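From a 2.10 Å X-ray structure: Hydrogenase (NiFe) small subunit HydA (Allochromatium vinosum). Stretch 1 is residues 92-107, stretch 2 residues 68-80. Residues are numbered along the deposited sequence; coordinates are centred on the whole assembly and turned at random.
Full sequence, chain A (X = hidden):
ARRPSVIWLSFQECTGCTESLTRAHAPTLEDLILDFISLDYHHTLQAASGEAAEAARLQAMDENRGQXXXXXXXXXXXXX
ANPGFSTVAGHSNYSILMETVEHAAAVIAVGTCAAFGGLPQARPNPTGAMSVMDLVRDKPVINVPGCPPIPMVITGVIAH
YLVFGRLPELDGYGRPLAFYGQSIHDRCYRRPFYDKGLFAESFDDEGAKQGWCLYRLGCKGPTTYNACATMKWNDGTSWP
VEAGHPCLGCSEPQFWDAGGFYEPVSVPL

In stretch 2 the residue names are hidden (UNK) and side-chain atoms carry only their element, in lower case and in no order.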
# COMPACT_ATOMS: atom_id res chain seq x y z
N SER A 92 -20.99 2.29 -11.07
CA SER A 92 -19.75 2.16 -11.80
C SER A 92 -18.93 3.40 -11.61
O SER A 92 -19.45 4.49 -11.37
CB SER A 92 -20.06 1.95 -13.30
OG SER A 92 -20.62 3.16 -13.79
N ASN A 93 -17.62 3.26 -11.73
CA ASN A 93 -16.74 4.42 -11.63
C ASN A 93 -17.16 5.44 -12.68
O ASN A 93 -17.08 6.67 -12.44
CB ASN A 93 -15.29 4.02 -11.92
CG ASN A 93 -14.57 3.33 -10.73
OD1 ASN A 93 -13.41 2.92 -10.88
ND2 ASN A 93 -15.29 3.07 -9.64
N TYR A 94 -17.52 4.97 -13.88
CA TYR A 94 -17.82 5.91 -14.96
C TYR A 94 -19.00 6.81 -14.60
O TYR A 94 -18.97 8.07 -14.74
CB TYR A 94 -18.15 5.16 -16.25
CG TYR A 94 -18.60 6.09 -17.34
CD1 TYR A 94 -17.67 6.95 -17.93
CD2 TYR A 94 -19.97 6.26 -17.65
CE1 TYR A 94 -18.04 7.87 -18.91
CE2 TYR A 94 -20.37 7.20 -18.66
CZ TYR A 94 -19.37 7.99 -19.28
OH TYR A 94 -19.63 8.97 -20.25
N SER A 95 -20.02 6.16 -14.04
CA SER A 95 -21.22 6.91 -13.56
C SER A 95 -20.86 7.98 -12.46
O SER A 95 -21.32 9.13 -12.49
CB SER A 95 -22.18 5.88 -12.98
OG SER A 95 -23.29 6.53 -12.57
N ILE A 96 -19.98 7.60 -11.54
CA ILE A 96 -19.58 8.47 -10.43
C ILE A 96 -18.72 9.64 -10.96
O ILE A 96 -18.91 10.80 -10.60
CB ILE A 96 -18.81 7.68 -9.34
CG1 ILE A 96 -19.73 6.59 -8.69
CG2 ILE A 96 -18.22 8.68 -8.29
CD1 ILE A 96 -18.81 5.36 -8.17
N LEU A 97 -17.79 9.32 -11.86
CA LEU A 97 -16.98 10.34 -12.50
C LEU A 97 -17.86 11.41 -13.16
O LEU A 97 -17.72 12.63 -12.85
CB LEU A 97 -16.04 9.72 -13.55
CG LEU A 97 -15.28 10.74 -14.43
CD1 LEU A 97 -14.16 11.35 -13.53
CD2 LEU A 97 -14.58 10.00 -15.59
N MET A 98 -18.79 10.97 -14.02
CA MET A 98 -19.52 11.93 -14.83
C MET A 98 -20.42 12.73 -13.92
O MET A 98 -20.53 13.94 -14.08
CB MET A 98 -20.34 11.26 -15.98
CG MET A 98 -19.42 10.52 -17.04
SD MET A 98 -17.95 11.47 -17.50
CE MET A 98 -18.77 12.71 -18.55
N GLU A 99 -21.03 12.09 -12.91
CA GLU A 99 -21.95 12.83 -12.04
C GLU A 99 -21.15 13.82 -11.10
O GLU A 99 -21.60 14.92 -10.87
CB GLU A 99 -22.81 11.83 -11.26
CG GLU A 99 -23.15 12.25 -9.84
CD GLU A 99 -23.70 11.09 -8.95
OE1 GLU A 99 -24.81 10.61 -9.26
OE2 GLU A 99 -23.02 10.67 -7.96
N THR A 100 -19.95 13.46 -10.64
CA THR A 100 -19.23 14.32 -9.73
C THR A 100 -18.55 15.49 -10.46
O THR A 100 -18.52 16.62 -9.94
CB THR A 100 -18.18 13.49 -9.00
OG1 THR A 100 -18.83 12.36 -8.43
CG2 THR A 100 -17.53 14.27 -7.91
N VAL A 101 -18.05 15.28 -11.68
CA VAL A 101 -17.38 16.38 -12.38
C VAL A 101 -18.41 17.36 -12.97
O VAL A 101 -18.06 18.46 -13.30
CB VAL A 101 -16.37 15.95 -13.48
CG1 VAL A 101 -15.35 14.94 -12.93
CG2 VAL A 101 -17.11 15.35 -14.69
N GLU A 102 -19.67 16.97 -13.12
CA GLU A 102 -20.63 17.82 -13.85
C GLU A 102 -20.65 19.29 -13.35
O GLU A 102 -20.57 20.20 -14.13
CB GLU A 102 -22.06 17.28 -13.82
CG GLU A 102 -22.93 18.10 -14.81
CD GLU A 102 -24.34 17.60 -14.90
OE1 GLU A 102 -25.03 18.04 -15.86
OE2 GLU A 102 -24.78 16.80 -14.03
N HIS A 103 -20.59 19.49 -12.05
CA HIS A 103 -20.60 20.86 -11.51
C HIS A 103 -19.32 21.27 -10.81
O HIS A 103 -19.36 22.21 -10.02
CB HIS A 103 -21.80 20.98 -10.54
CG HIS A 103 -23.12 20.79 -11.24
ND1 HIS A 103 -23.54 21.63 -12.27
CD2 HIS A 103 -24.05 19.81 -11.15
CE1 HIS A 103 -24.70 21.19 -12.75
NE2 HIS A 103 -25.05 20.11 -12.07
N ALA A 104 -18.20 20.58 -11.09
CA ALA A 104 -16.89 21.01 -10.54
C ALA A 104 -16.43 22.34 -11.16
O ALA A 104 -16.72 22.57 -12.33
CB ALA A 104 -15.81 19.92 -10.77
N ALA A 105 -15.67 23.16 -10.42
CA ALA A 105 -14.92 24.23 -11.03
C ALA A 105 -13.81 23.65 -11.98
O ALA A 105 -13.57 24.17 -13.07
CB ALA A 105 -14.22 25.13 -9.92
N ALA A 106 -13.11 22.60 -11.53
CA ALA A 106 -11.99 22.06 -12.31
C ALA A 106 -11.74 20.65 -11.82
O ALA A 106 -12.24 20.26 -10.75
CB ALA A 106 -10.74 22.93 -12.14
N VAL A 107 -10.98 19.89 -12.59
CA VAL A 107 -10.63 18.51 -12.27
C VAL A 107 -9.10 18.35 -12.43
O VAL A 107 -8.52 18.74 -13.44
CB VAL A 107 -11.31 17.50 -13.27
CG1 VAL A 107 -11.08 16.05 -12.84
CG2 VAL A 107 -12.80 17.77 -13.37
N UNK A 68 -16.45 23.45 -6.47
CA UNK A 68 -15.53 22.47 -5.86
C UNK A 68 -14.47 21.95 -6.85
O UNK A 68 -14.68 21.90 -8.06
c UNK A 68 -17.22 20.59 -6.09
o UNK A 68 -19.80 18.53 -8.68
c UNK A 68 -16.31 21.37 -5.14
c UNK A 68 -18.95 19.19 -7.83
c UNK A 68 -16.74 19.49 -6.80
c UNK A 68 -17.61 18.77 -7.68
c UNK A 68 -19.43 20.27 -7.14
c UNK A 68 -18.55 20.97 -6.28
N UNK A 69 -13.34 21.50 -6.33
CA UNK A 69 -12.33 20.86 -7.13
C UNK A 69 -12.48 19.33 -7.02
O UNK A 69 -12.70 18.80 -5.92
c UNK A 69 -9.61 21.01 -8.69
c UNK A 69 -9.71 21.39 -7.19
c UNK A 69 -11.02 21.24 -6.46
c UNK A 69 -8.64 20.73 -6.35
N UNK A 70 -12.35 18.61 -8.13
CA UNK A 70 -12.36 17.17 -8.07
C UNK A 70 -10.90 16.74 -8.37
O UNK A 70 -10.28 17.25 -9.30
c UNK A 70 -14.76 17.00 -8.76
c UNK A 70 -13.30 15.03 -9.13
c UNK A 70 -13.35 16.56 -9.11
N UNK A 71 -10.33 15.89 -7.52
CA UNK A 71 -9.06 15.22 -7.88
C UNK A 71 -9.38 13.75 -8.15
O UNK A 71 -10.22 13.14 -7.42
c UNK A 71 -6.90 17.23 -5.36
c UNK A 71 -6.76 14.64 -7.09
c UNK A 71 -7.85 16.90 -6.49
c UNK A 71 -8.07 15.36 -6.73
N UNK A 72 -8.88 13.21 -9.27
CA UNK A 72 -9.18 11.79 -9.60
C UNK A 72 -7.84 11.06 -9.64
O UNK A 72 -6.88 11.51 -10.29
c UNK A 72 -11.01 12.40 -11.18
c UNK A 72 -10.00 10.12 -11.30
c UNK A 72 -9.76 11.61 -11.00
N UNK A 73 -7.82 9.92 -8.99
CA UNK A 73 -6.70 9.01 -8.88
C UNK A 73 -7.17 7.72 -9.62
O UNK A 73 -8.22 7.17 -9.26
o UNK A 73 -4.57 7.86 -8.14
c UNK A 73 -6.53 8.67 -7.37
o UNK A 73 -4.90 7.67 -5.98
c UNK A 73 -5.24 8.05 -7.11
N UNK A 74 -6.37 7.16 -10.55
CA UNK A 74 -6.74 5.87 -11.22
C UNK A 74 -7.46 6.08 -12.54
O UNK A 74 -8.11 7.10 -12.75
N UNK A 75 -7.40 5.08 -13.41
CA UNK A 75 -8.15 5.06 -14.66
C UNK A 75 -9.58 4.64 -14.38
O UNK A 75 -9.93 4.28 -13.26
c UNK A 75 -7.46 4.11 -15.68
o UNK A 75 -7.46 2.81 -15.08
N UNK A 76 -10.44 4.83 -15.36
CA UNK A 76 -11.85 4.51 -15.25
C UNK A 76 -12.23 3.55 -16.40
O UNK A 76 -11.96 3.87 -17.57
c UNK A 76 -14.18 5.56 -15.33
c UNK A 76 -12.18 6.87 -14.38
c UNK A 76 -11.13 7.94 -14.94
c UNK A 76 -12.65 5.81 -15.45
N UNK A 77 -12.92 2.43 -16.09
CA UNK A 77 -13.39 1.63 -17.22
C UNK A 77 -14.43 2.43 -17.93
O UNK A 77 -15.40 2.92 -17.30
c UNK A 77 -14.02 0.39 -16.55
c UNK A 77 -13.16 1.80 -14.77
c UNK A 77 -13.36 0.34 -15.14
N UNK A 78 -14.24 2.57 -19.24
CA UNK A 78 -15.09 3.45 -20.03
C UNK A 78 -16.53 2.96 -20.17
O UNK A 78 -16.85 1.80 -19.82
N UNK A 79 -17.39 3.81 -20.74
CA UNK A 79 -18.84 3.45 -20.73
C UNK A 79 -19.13 2.24 -21.66
O UNK A 79 -20.14 1.62 -21.51
c UNK A 79 -17.14 5.13 -21.35
c UNK A 79 -18.44 5.42 -22.10
c UNK A 79 -19.54 4.74 -21.25
N UNK A 80 -18.22 1.89 -22.58
CA UNK A 80 -18.37 0.59 -23.33
C UNK A 80 -17.88 -0.68 -22.59
O UNK A 80 -18.15 -1.82 -23.04
o UNK A 80 -19.30 2.30 -25.49
o UNK A 80 -17.14 2.83 -25.78
c UNK A 80 -18.06 2.03 -25.42
c UNK A 80 -17.68 0.72 -24.72
O HOH W 1 -16.57 2.39 -14.85

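Position 68 has a single carbon leading to a ring of six carbons that bears one oxygen. That oxygen lies 2.6 Å from Thr 100 O and donates a hydrogen bond to it. This is Tyr 68. Ala 104 CA sits over one face of its ring, 3.9 Å from the centroid. Tyr 68 O accepts from Ala 105 N at 2.9 Å.

Position 69 has four carbons, forked at the second. One branch tip comes 3.4 Å from Ala 106 O. This is Leu 69.

Position 70 has one carbon carrying two more. One tip lies 3.7 Å from Ala 104 CB. This is Val 70. Val 70 N donates to Ala 106 O at 3.1 Å, nearly straight, and Val 70 O is 3.2 Å from Val 107 CA.

Position 71 has four carbons, forked at the first, one arm two carbons long. It points away from stretch 1. This is Ile 71.

Position 72 again has one carbon carrying two. It points toward stretch 1. One branch carbon of position 72 is 4.1 Å from Leu 97 CD1 and 4.0 Å from Val 107 CG1. This is Val 72.

Position 73 has two carbons, the second carrying two oxygens, and no contact here. This is Asp 73.

Position 74 has no side-chain atoms. At its backbone angles a CB would jam against the preceding carbonyl O. This is Gly 74.

Position 75 has one carbon, then one oxygen. The side chain points away. This is Ser 75.

Position 76 has four carbons, forked at the first, with one longer arm. The short arm of position 76 lies 3.7 Å from Tyr 94 CA, while the tip of its long arm reaches Leu 97 CD2 at 4.1 Å. This is Ile 76.

Position 77 has three carbons closing a ring onto its own N. The ring carbon bonded to that N is 4.1 Å from Asn 93 OD1. This is Pro 77. A water links Pro 77 O (2.8 Å from the water O) to Tyr 94 N (2.9 Å from the same O).

Position 78 has no side-chain atoms. This is Gly 78.

Position 79 has three carbons in a ring closed onto N. Its CB lies over one face of the Tyr 94 ring, 3.8 Å from the centroid. This is Pro 79.

Position 80 has two carbons, the second with two oxygens, out of reach. This is Asp 80.

The helix runs roughly antiparallel to strand 69-73. Val 70, Val 72 and Ile 76 pack on its side chains. Tyr 68 OH bonds to Thr 100 O near the end of the helix, while Tyr 68 O accepts from Ala 105 N and Val 70 N donates to Ala 106 O in the chain beyond it.

Stretch 2 68-80: YLVIVDGSIPGPD
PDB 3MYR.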